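Local atomic coordinates of cytosolic phospholipase A2 delta (Homo sapiens, PDB entry 5IZ5), a protein that hydrolyses glycerophospholipids at the sn-2 position in a calcium-dependent manner, preferring linoleic acid there and releasing a free fatty acid and a lysophospholipid. Residues Asp541-Leu546 with Gly595-Arg600; Lys482-Phe487 with Val650-Phe655; Leu476-Phe481 with Tyr631-Met636. The protein carries 3 engineered substitutions. All coordinates share one frame; numbering follows the deposited sequence.

Contact 1 of 3, residues Asp541-Leu546 with Gly595-Arg600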
loop_
_atom_site.group_PDB
_atom_site.type_symbol
_atom_site.label_atom_id
_atom_site.label_comp_id
_atom_site.label_asym_id
_atom_site.label_seq_id
_atom_site.Cartn_x
_atom_site.Cartn_y
_atom_site.Cartn_z
ATOM N N ASP B 541 -9.468 15.810 -13.963
ATOM C CA ASP B 541 -9.873 15.997 -15.362
ATOM C C ASP B 541 -11.092 16.904 -15.534
ATOM O O ASP B 541 -11.144 17.725 -16.454
ATOM C CB ASP B 541 -10.195 14.655 -16.030
ATOM C CG ASP B 541 -8.960 13.823 -16.353
ATOM O OD1 ASP B 541 -7.814 14.309 -16.200
ATOM O OD2 ASP B 541 -9.152 12.658 -16.771
ATOM N N ALA B 542 -12.088 16.732 -14.676
ATOM C CA ALA B 542 -13.292 17.555 -14.733
ATOM C C ALA B 542 -13.005 19.026 -14.420
ATOM O O ALA B 542 -13.690 19.912 -14.925
ATOM C CB ALA B 542 -14.344 17.019 -13.780
ATOM N N TRP B 543 -11.993 19.277 -13.593
ATOM C CA TRP B 543 -11.715 20.624 -13.099
ATOM C C TRP B 543 -10.652 21.395 -13.858
ATOM O O TRP B 543 -10.810 22.591 -14.064
ATOM C CB TRP B 543 -11.311 20.590 -11.622
ATOM C CG TRP B 543 -12.479 20.524 -10.681
ATOM C CD1 TRP B 543 -13.777 20.275 -11.012
ATOM C CD2 TRP B 543 -12.455 20.703 -9.260
ATOM N NE1 TRP B 543 -14.569 20.301 -9.890
ATOM C CE2 TRP B 543 -13.780 20.557 -8.800
ATOM C CE3 TRP B 543 -11.443 20.976 -8.331
ATOM C CZ2 TRP B 543 -14.119 20.669 -7.449
ATOM C CZ3 TRP B 543 -11.784 21.091 -6.990
ATOM C CH2 TRP B 543 -13.110 20.933 -6.563
ATOM N N TYR B 544 -9.578 20.714 -14.244
ATOM C CA TYR B 544 -8.388 21.344 -14.790
ATOM C C TYR B 544 -8.204 20.928 -16.235
ATOM O O TYR B 544 -8.114 19.740 -16.547
ATOM C CB TYR B 544 -7.156 20.949 -13.976
ATOM C CG TYR B 544 -7.297 21.301 -12.521
ATOM C CD1 TYR B 544 -7.803 20.373 -11.628
ATOM C CD2 TYR B 544 -6.961 22.567 -12.037
ATOM C CE1 TYR B 544 -7.958 20.676 -10.293
ATOM C CE2 TYR B 544 -7.111 22.877 -10.696
ATOM C CZ TYR B 544 -7.613 21.922 -9.836
ATOM O OH TYR B 544 -7.778 22.193 -8.517
ATOM N N ASP B 545 -8.158 21.915 -17.121
ATOM C CA ASP B 545 -7.860 21.659 -18.519
ATOM C C ASP B 545 -6.378 21.323 -18.627
ATOM O O ASP B 545 -5.564 22.184 -18.960
ATOM C CB ASP B 545 -8.220 22.890 -19.374
ATOM C CG ASP B 545 -8.327 22.568 -20.857
ATOM O OD1 ASP B 545 -7.696 21.584 -21.306
ATOM O OD2 ASP B 545 -9.050 23.304 -21.572
ATOM N N LEU B 546 -6.030 20.069 -18.337
ATOM C CA LEU B 546 -4.628 19.649 -18.383
ATOM C C LEU B 546 -4.132 19.525 -19.823
ATOM O O LEU B 546 -4.169 18.459 -20.442
ATOM C CB LEU B 546 -4.361 18.364 -17.574
ATOM C CG LEU B 546 -3.779 18.542 -16.158
ATOM C CD1 LEU B 546 -3.218 17.218 -15.658
ATOM C CD2 LEU B 546 -2.686 19.600 -16.092
ATOM N N GLY B 595 -8.884 26.401 -7.172
ATOM C CA GLY B 595 -7.635 27.132 -7.038
ATOM C C GLY B 595 -6.764 26.546 -5.944
ATOM O O GLY B 595 -5.580 26.283 -6.142
ATOM N N PHE B 596 -7.383 26.322 -4.789
ATOM C CA PHE B 596 -6.715 25.719 -3.633
ATOM C C PHE B 596 -5.946 24.438 -3.977
ATOM O O PHE B 596 -4.814 24.240 -3.533
ATOM C CB PHE B 596 -7.764 25.437 -2.549
ATOM C CG PHE B 596 -7.193 24.856 -1.290
ATOM C CD1 PHE B 596 -7.066 23.482 -1.144
ATOM C CD2 PHE B 596 -6.792 25.679 -0.249
ATOM C CE1 PHE B 596 -6.539 22.938 0.013
ATOM C CE2 PHE B 596 -6.266 25.142 0.915
ATOM C CZ PHE B 596 -6.142 23.768 1.048
ATOM N N LEU B 597 -6.564 23.572 -4.767
ATOM C CA LEU B 597 -5.978 22.264 -5.096
ATOM C C LEU B 597 -4.945 22.250 -6.250
ATOM O O LEU B 597 -4.325 21.219 -6.502
ATOM C CB LEU B 597 -7.125 21.285 -5.394
ATOM C CG LEU B 597 -7.156 19.924 -4.677
ATOM C CD1 LEU B 597 -7.046 20.128 -3.173
ATOM C CD2 LEU B 597 -8.440 19.180 -5.012
ATOM N N THR B 598 -4.729 23.385 -6.914
ATOM C CA THR B 598 -4.001 23.430 -8.201
ATOM C C THR B 598 -2.625 22.748 -8.190
ATOM O O THR B 598 -2.286 21.918 -9.054
ATOM C CB THR B 598 -3.810 24.896 -8.635
ATOM O OG1 THR B 598 -5.090 25.528 -8.718
ATOM C CG2 THR B 598 -3.094 25.010 -9.981
ATOM N N GLY B 599 -1.828 23.093 -7.197
ATOM C CA GLY B 599 -0.460 22.585 -7.141
ATOM C C GLY B 599 -0.316 21.081 -6.908
ATOM O O GLY B 599 0.712 20.486 -7.246
ATOM N N ARG B 600 -1.371 20.457 -6.387
ATOM C CA ARG B 600 -1.225 19.309 -5.498
ATOM C C ARG B 600 -1.261 17.905 -6.113
ATOM O O ARG B 600 -1.904 17.666 -7.134
ATOM C CB ARG B 600 -2.276 19.456 -4.392
ATOM C CG ARG B 600 -1.794 20.429 -3.338
ATOM C CD ARG B 600 -2.849 21.241 -2.622
ATOM N NE ARG B 600 -2.157 22.157 -1.718
ATOM C CZ ARG B 600 -2.662 23.280 -1.219
ATOM N NH1 ARG B 600 -3.893 23.667 -1.517
ATOM N NH2 ARG B 600 -1.925 24.025 -0.409
#
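Tyr544 reaches across to Leu597 and Thr598 with the far end of its ring. Its OH comes within 3.3 Å of Leu597 CB, the two side chains crossing at about a right angle. Thr598 OG1 sits at the edge of the same ring, near its plane, 3.9 Å from Tyr544 CE2. Trp543 adds a looser apolar touch, with CZ3 4.3 Å from Leu597 CD2. No hydrogen bond joins the two segments; Tyr544 OH merely passes 3.6 Å from Thr598 N. The hydroxyl is instead hydrogen-bonded to the carbonyl O of Lys594, just before Gly595, and it also lies at the edge of the Trp543 ring, in its plane.

With CG anti to its carbonyl carbon (chi1 -57°), the tyrosine ring extends toward the turn. A phenylalanine in place of Tyr544 would probably leave the Lys594 carbonyl with one hydroxyl partner fewer and the ring less firmly tied to the turn. In the next shell, Thr598 OG1 also bonds Lys594 O and donates to Gly595 O at 2.7 Å; Thr598 N reaches the latter oxygen at 3.1 Å from the same face of the carbonyl plane, so two donors grip one acceptor. Leu597 is backed by Phe428 and Leu431 of helix 428-441, whereas Trp543 packs on Leu589, Ala590 and Phe593 of helix 588-593.

Tyr544 is the first residue to leave helical geometry after helix 534-543. The contact therefore sets the C-terminal end of one helix against two overlapping type I beta turns, Gly595-Thr598 and Leu597-Arg600, that follow another, within the PLA2c region and away from the active site.

Contact 2 of 3, residues Lys482-Phe487 with Val650-Phe655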
loop_
_atom_site.group_PDB
_atom_site.type_symbol
_atom_site.label_atom_id
_atom_site.label_comp_id
_atom_site.label_asym_id
_atom_site.label_seq_id
_atom_site.Cartn_x
_atom_site.Cartn_y
_atom_site.Cartn_z
ATOM N N LYS B 482 3.933 -2.116 -9.409
ATOM C CA LYS B 482 2.738 -2.065 -8.571
ATOM C C LYS B 482 2.735 -3.196 -7.559
ATOM O O LYS B 482 2.958 -4.345 -7.909
ATOM C CB LYS B 482 1.479 -2.129 -9.450
ATOM C CG LYS B 482 1.439 -3.312 -10.395
ATOM C CD LYS B 482 0.206 -3.223 -11.272
ATOM C CE LYS B 482 -0.286 -4.590 -11.721
ATOM N NZ LYS B 482 -1.775 -4.607 -11.822
ATOM N N GLU B 483 2.478 -2.836 -6.305
ATOM C CA GLU B 483 2.516 -3.740 -5.158
ATOM C C GLU B 483 1.193 -3.686 -4.411
ATOM O O GLU B 483 0.700 -2.606 -4.081
ATOM C CB GLU B 483 3.651 -3.333 -4.214
ATOM C CG GLU B 483 5.003 -3.288 -4.906
ATOM C CD GLU B 483 6.097 -2.698 -4.039
ATOM O OE1 GLU B 483 7.180 -3.304 -3.985
ATOM O OE2 GLU B 483 5.880 -1.628 -3.428
ATOM N N TRP B 484 0.626 -4.855 -4.137
ATOM C CA TRP B 484 -0.656 -4.923 -3.446
ATOM C C TRP B 484 -0.465 -4.636 -1.961
ATOM O O TRP B 484 0.386 -5.246 -1.310
ATOM C CB TRP B 484 -1.327 -6.284 -3.659
ATOM C CG TRP B 484 -1.728 -6.509 -5.093
ATOM C CD1 TRP B 484 -1.025 -7.190 -6.041
ATOM C CD2 TRP B 484 -2.911 -6.025 -5.739
ATOM N NE1 TRP B 484 -1.703 -7.163 -7.239
ATOM C CE2 TRP B 484 -2.865 -6.455 -7.081
ATOM C CE3 TRP B 484 -4.004 -5.271 -5.314
ATOM C CZ2 TRP B 484 -3.878 -6.155 -8.005
ATOM C CZ3 TRP B 484 -5.014 -4.972 -6.230
ATOM C CH2 TRP B 484 -4.946 -5.416 -7.560
ATOM N N VAL B 485 -1.240 -3.681 -1.458
ATOM C CA VAL B 485 -1.303 -3.375 -0.043
ATOM C C VAL B 485 -2.710 -3.703 0.461
ATOM O O VAL B 485 -3.707 -3.095 0.069
ATOM C CB VAL B 485 -0.963 -1.902 0.256
ATOM C CG1 VAL B 485 -1.087 -1.627 1.746
ATOM C CG2 VAL B 485 0.444 -1.571 -0.224
ATOM N N GLU B 486 -2.762 -4.665 1.364
ATOM C CA GLU B 486 -4.017 -5.157 1.919
ATOM C C GLU B 486 -4.327 -4.480 3.249
ATOM O O GLU B 486 -3.424 -4.321 4.078
ATOM C CB GLU B 486 -3.873 -6.663 2.103
ATOM C CG GLU B 486 -4.914 -7.321 2.978
ATOM C CD GLU B 486 -4.644 -8.806 3.093
ATOM O OE1 GLU B 486 -4.970 -9.533 2.130
ATOM O OE2 GLU B 486 -4.090 -9.233 4.136
ATOM N N PHE B 487 -5.593 -4.099 3.447
ATOM C CA PHE B 487 -6.067 -3.529 4.713
ATOM C C PHE B 487 -7.117 -4.441 5.352
ATOM O O PHE B 487 -8.063 -4.873 4.682
ATOM C CB PHE B 487 -6.738 -2.165 4.497
ATOM C CG PHE B 487 -5.812 -1.089 4.002
ATOM C CD1 PHE B 487 -5.519 0.007 4.801
ATOM C CD2 PHE B 487 -5.244 -1.160 2.731
ATOM C CE1 PHE B 487 -4.675 1.012 4.347
ATOM C CE2 PHE B 487 -4.397 -0.156 2.268
ATOM C CZ PHE B 487 -4.110 0.929 3.076
ATOM N N VAL B 650 -2.768 3.854 -4.524
ATOM C CA VAL B 650 -3.676 4.096 -5.612
ATOM C C VAL B 650 -4.837 3.092 -5.577
ATOM O O VAL B 650 -4.698 1.989 -5.071
ATOM C CB VAL B 650 -2.840 4.088 -6.917
ATOM C CG1 VAL B 650 -3.452 3.244 -8.007
ATOM C CG2 VAL B 650 -2.605 5.515 -7.375
ATOM N N ASP B 651 -5.996 3.528 -6.059
ATOM C CA ASP B 651 -7.174 2.674 -6.282
ATOM C C ASP B 651 -6.807 1.535 -7.239
ATOM O O ASP B 651 -6.170 1.791 -8.250
ATOM C CB ASP B 651 -8.271 3.582 -6.861
ATOM C CG ASP B 651 -9.593 2.882 -7.080
ATOM O OD1 ASP B 651 -9.605 1.657 -7.300
ATOM O OD2 ASP B 651 -10.628 3.589 -7.056
ATOM N N ALA B 652 -7.180 0.290 -6.918
ATOM C CA ALA B 652 -6.927 -0.862 -7.819
ATOM C C ALA B 652 -7.510 -0.665 -9.222
ATOM O O ALA B 652 -6.981 -1.190 -10.203
ATOM C CB ALA B 652 -7.477 -2.147 -7.218
ATOM N N ALA B 653 -8.595 0.099 -9.306
ATOM C CA ALA B 653 -9.233 0.418 -10.582
ATOM C C ALA B 653 -8.317 1.137 -11.594
ATOM O O ALA B 653 -8.654 1.198 -12.769
ATOM C CB ALA B 653 -10.498 1.231 -10.339
ATOM N N TYR B 654 -7.183 1.688 -11.153
ATOM C CA TYR B 654 -6.179 2.235 -12.088
ATOM C C TYR B 654 -5.475 1.158 -12.917
ATOM O O TYR B 654 -4.910 1.453 -13.973
ATOM C CB TYR B 654 -5.092 3.027 -11.356
ATOM C CG TYR B 654 -5.490 4.414 -10.914
ATOM C CD1 TYR B 654 -6.167 4.613 -9.727
ATOM C CD2 TYR B 654 -5.172 5.532 -11.679
ATOM C CE1 TYR B 654 -6.523 5.883 -9.311
ATOM C CE2 TYR B 654 -5.526 6.810 -11.270
ATOM C CZ TYR B 654 -6.201 6.981 -10.080
ATOM O OH TYR B 654 -6.574 8.241 -9.648
ATOM N N PHE B 655 -5.469 -0.071 -12.410
ATOM C CA PHE B 655 -4.767 -1.178 -13.059
ATOM C C PHE B 655 -5.679 -2.361 -13.377
ATOM O O PHE B 655 -5.873 -2.680 -14.544
ATOM C CB PHE B 655 -3.577 -1.625 -12.213
ATOM C CG PHE B 655 -2.472 -0.609 -12.160
ATOM C CD1 PHE B 655 -2.584 0.498 -11.332
ATOM C CD2 PHE B 655 -1.328 -0.749 -12.945
ATOM C CE1 PHE B 655 -1.577 1.447 -11.274
ATOM C CE2 PHE B 655 -0.314 0.195 -12.888
ATOM C CZ PHE B 655 -0.439 1.294 -12.052
#
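Lys482 runs alongside Phe655 in the opposite sense, its CD 3.4 Å from Phe655 CD2 on an oblique approach. The chain, bent somewhat at chi4 (146°), sets Lys482 NZ 3.5 Å from Phe655 CB, beside the root of the ring. The second touch is smaller: the six-membered end of the Trp484 indole meets a methyl group, with CZ3 3.9 Å from Ala652 CB, while NE1 is hydrogen-bonded to Tyr693 OH. These are van der Waals contacts, and no hydrogen bond crosses between the segments.

Strand 482-487 belongs to the mixed central sheet of the catalytic domain, pairing antiparallel with 463-471, and the segment packed on it carries Asp651, probably the proton acceptor beside the nucleophile Ser365. This is consistent with the Ser-Asp dyad of patatin-like hydrolases, and Asp651 OD2 is hydrogen-bonded to Ser365 OG.

Within 650-655, further hydrogen bonds shape the chain. Asp651 OD1 accepts from Ala653 N at 2.7 Å in an Asx turn; the N-H...O angle is 159°, and the donor stands 41° out of the carboxylate plane. Backbone bonds Tyr654 N to Asp651 O (3.1 Å) and Phe655 N to Ala652 O (2.9 Å) define the 3-10 turn that follows the aspartate.

Contact 3 of 3, residues Leu476-Phe481 with Tyr631-Met636; sequences LETLDF and YQLDSM
Leu633 of the short helix 631-634 presses into the link between the antiparallel strands 463-471 and 482-487, where residues Thr478-Phe481 form a type I beta turn. Its side chain, followed outward, meets Phe481 first: Leu633 CB lies 3.8 Å from Phe481 CD2, and Leu633 CG 4.0 Å from the same atom. There the branch divides. Leu633 CD2 stays with the aromatic ring, 4.0 Å from Phe481 CD2. Leu633 CD1 fits between the ring and the threonine, 3.7 Å from Phe481 CD2 and only 3.3 Å from Thr478 CG2. That last separation is tighter than usual carbon-carbon contact, as is the 3.5 Å from Leu633 CD1 to Thr478 CB. The chi1 of Leu633, -124°, falls well away from a staggered value, and both this torsion and the short contacts are of limited certainty.

Phe481 crosses the leucine at about a right angle. Its CG is anti to the backbone N (chi1 177°), which extends the ring to the helix, while a cation-pi interaction with Lys472 engages the ring from outside the two segments. Beyond Leu633, the ring's neighbour along the helix is Asp634, whose carboxylate forms a salt bridge to Lys496 through OD1. The carboxylate and ring planes stand 77° apart, and Asp634 OD1 lies 3.8 Å from Phe481 CE2.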
loop_
_atom_site.group_PDB
_atom_site.type_symbol
_atom_site.label_atom_id
_atom_site.label_comp_id
_atom_site.label_asym_id
_atom_site.label_seq_id
_atom_site.Cartn_x
_atom_site.Cartn_y
_atom_site.Cartn_z
ATOM N N LEU B 476 8.215 8.210 -14.942
ATOM C CA LEU B 476 7.653 7.798 -16.234
ATOM C C LEU B 476 8.141 6.401 -16.622
ATOM O O LEU B 476 7.397 5.614 -17.213
ATOM C CB LEU B 476 7.938 8.857 -17.310
ATOM C CG LEU B 476 7.035 10.111 -17.068
ATOM C CD1 LEU B 476 7.662 11.068 -16.056
ATOM C CD2 LEU B 476 6.671 10.904 -18.318
ATOM N N GLU B 477 9.366 6.071 -16.224
ATOM C CA GLU B 477 9.806 4.682 -16.244
ATOM C C GLU B 477 9.153 4.089 -14.999
ATOM O O GLU B 477 8.829 4.834 -14.082
ATOM C CB GLU B 477 11.329 4.580 -16.126
ATOM C CG GLU B 477 12.123 5.329 -17.196
ATOM C CD GLU B 477 13.466 5.850 -16.695
ATOM O OE1 GLU B 477 13.495 6.631 -15.712
ATOM O OE2 GLU B 477 14.497 5.496 -17.304
ATOM N N THR B 478 8.973 2.771 -14.945
ATOM C CA THR B 478 8.343 2.113 -13.792
ATOM C C THR B 478 6.819 2.382 -13.683
ATOM O O THR B 478 6.263 2.391 -12.581
ATOM C CB THR B 478 9.027 2.519 -12.457
ATOM O OG1 THR B 478 8.504 3.773 -11.990
ATOM C CG2 THR B 478 10.550 2.615 -12.618
ATOM N N LEU B 479 6.145 2.570 -14.819
ATOM C CA LEU B 479 4.714 2.945 -14.828
ATOM C C LEU B 479 3.867 1.810 -14.242
ATOM O O LEU B 479 2.929 2.031 -13.461
ATOM C CB LEU B 479 4.261 3.256 -16.269
ATOM C CG LEU B 479 2.861 3.837 -16.612
ATOM C CD1 LEU B 479 1.730 2.822 -16.436
ATOM C CD2 LEU B 479 2.571 5.111 -15.824
ATOM N N ASP B 480 4.230 0.593 -14.632
ATOM C CA ASP B 480 3.522 -0.627 -14.250
ATOM C C ASP B 480 4.179 -1.404 -13.094
ATOM O O ASP B 480 3.875 -2.582 -12.899
ATOM C CB ASP B 480 3.332 -1.543 -15.473
ATOM C CG ASP B 480 4.639 -1.887 -16.171
ATOM O OD1 ASP B 480 4.651 -2.884 -16.923
ATOM O OD2 ASP B 480 5.647 -1.167 -15.985
ATOM N N PHE B 481 5.087 -0.754 -12.360
ATOM C CA PHE B 481 5.505 -1.220 -11.032
ATOM C C PHE B 481 4.349 -1.038 -10.064
ATOM O O PHE B 481 3.854 0.074 -9.899
ATOM C CB PHE B 481 6.693 -0.408 -10.537
ATOM C CG PHE B 481 7.148 -0.761 -9.139
ATOM C CD1 PHE B 481 6.597 -0.126 -8.031
ATOM C CD2 PHE B 481 8.142 -1.710 -8.932
ATOM C CE1 PHE B 481 7.019 -0.438 -6.751
ATOM C CE2 PHE B 481 8.570 -2.023 -7.652
ATOM C CZ PHE B 481 8.008 -1.386 -6.561
ATOM N N TYR B 631 9.063 -8.668 -12.509
ATOM C CA TYR B 631 10.406 -9.248 -12.640
ATOM C C TYR B 631 11.551 -8.222 -12.548
ATOM O O TYR B 631 12.367 -8.246 -11.607
ATOM C CB TYR B 631 10.558 -10.058 -13.935
ATOM C CG TYR B 631 12.012 -10.350 -14.287
ATOM C CD1 TYR B 631 12.478 -10.239 -15.598
ATOM C CD2 TYR B 631 12.930 -10.707 -13.294
ATOM C CE1 TYR B 631 13.809 -10.493 -15.907
ATOM C CE2 TYR B 631 14.260 -10.955 -13.592
ATOM C CZ TYR B 631 14.694 -10.849 -14.899
ATOM O OH TYR B 631 16.014 -11.099 -15.193
ATOM N N GLN B 632 11.593 -7.326 -13.528
ATOM C CA GLN B 632 12.797 -6.526 -13.801
ATOM C C GLN B 632 13.117 -5.580 -12.656
ATOM O O GLN B 632 14.241 -5.547 -12.153
ATOM C CB GLN B 632 12.625 -5.703 -15.085
ATOM C CG GLN B 632 12.072 -6.482 -16.290
ATOM C CD GLN B 632 13.142 -7.067 -17.201
ATOM O OE1 GLN B 632 13.042 -8.222 -17.619
ATOM N NE2 GLN B 632 14.158 -6.273 -17.532
ATOM N N LEU B 633 12.128 -4.790 -12.265
ATOM C CA LEU B 633 12.309 -3.883 -11.132
ATOM C C LEU B 633 12.579 -4.609 -9.806
ATOM O O LEU B 633 13.354 -4.123 -8.967
ATOM C CB LEU B 633 11.098 -2.927 -11.003
ATOM C CG LEU B 633 11.535 -1.464 -11.036
ATOM C CD1 LEU B 633 10.452 -0.531 -11.558
ATOM C CD2 LEU B 633 12.011 -1.025 -9.665
ATOM N N ASP B 634 11.982 -5.781 -9.631
ATOM C CA ASP B 634 12.143 -6.531 -8.387
ATOM C C ASP B 634 13.511 -7.201 -8.260
ATOM O O ASP B 634 13.995 -7.413 -7.147
ATOM C CB ASP B 634 11.003 -7.534 -8.224
ATOM C CG ASP B 634 9.653 -6.849 -8.070
ATOM O OD1 ASP B 634 9.606 -5.634 -7.785
ATOM O OD2 ASP B 634 8.625 -7.514 -8.244
ATOM N N SER B 635 14.152 -7.493 -9.391
ATOM C CA SER B 635 15.545 -7.993 -9.363
ATOM C C SER B 635 16.559 -6.892 -8.962
ATOM O O SER B 635 17.754 -7.169 -8.831
ATOM C CB SER B 635 15.946 -8.646 -10.703
ATOM O OG SER B 635 16.225 -7.679 -11.702
ATOM N N MET B 636 16.072 -5.661 -8.766
ATOM C CA MET B 636 16.893 -4.519 -8.351
ATOM C C MET B 636 16.598 -4.156 -6.897
ATOM O O MET B 636 15.736 -3.316 -6.612
ATOM C CB MET B 636 16.635 -3.301 -9.242
ATOM C CG MET B 636 16.984 -3.517 -10.708
ATOM S SD MET B 636 18.739 -3.805 -11.028
ATOM C CE MET B 636 19.418 -2.179 -10.699
#

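In the fold
Contacts 2 and 3 adjoin, their centres 15 Å apart: segment 476-481 continues directly into segment 482-487, and Phe655 CZ of contact 2 packs 3.7 Å from Leu479 O of contact 3. Along the chain their segments alternate, and contact 1 is nested inside the loops that both close. Contact 2 carries Asp651, probably of the catalytic pair, and its Ala652 side chain is about 7 Å from that of Ser365. Contact 1 stands apart, its centre 24 Å from that of contact 2 and 29 Å from that of contact 3. Nearest atoms of contacts 1 and 2 are about 9 Å apart; helix 534-543 connects them indirectly, since Tyr654 touches its Ile534 and Leu537.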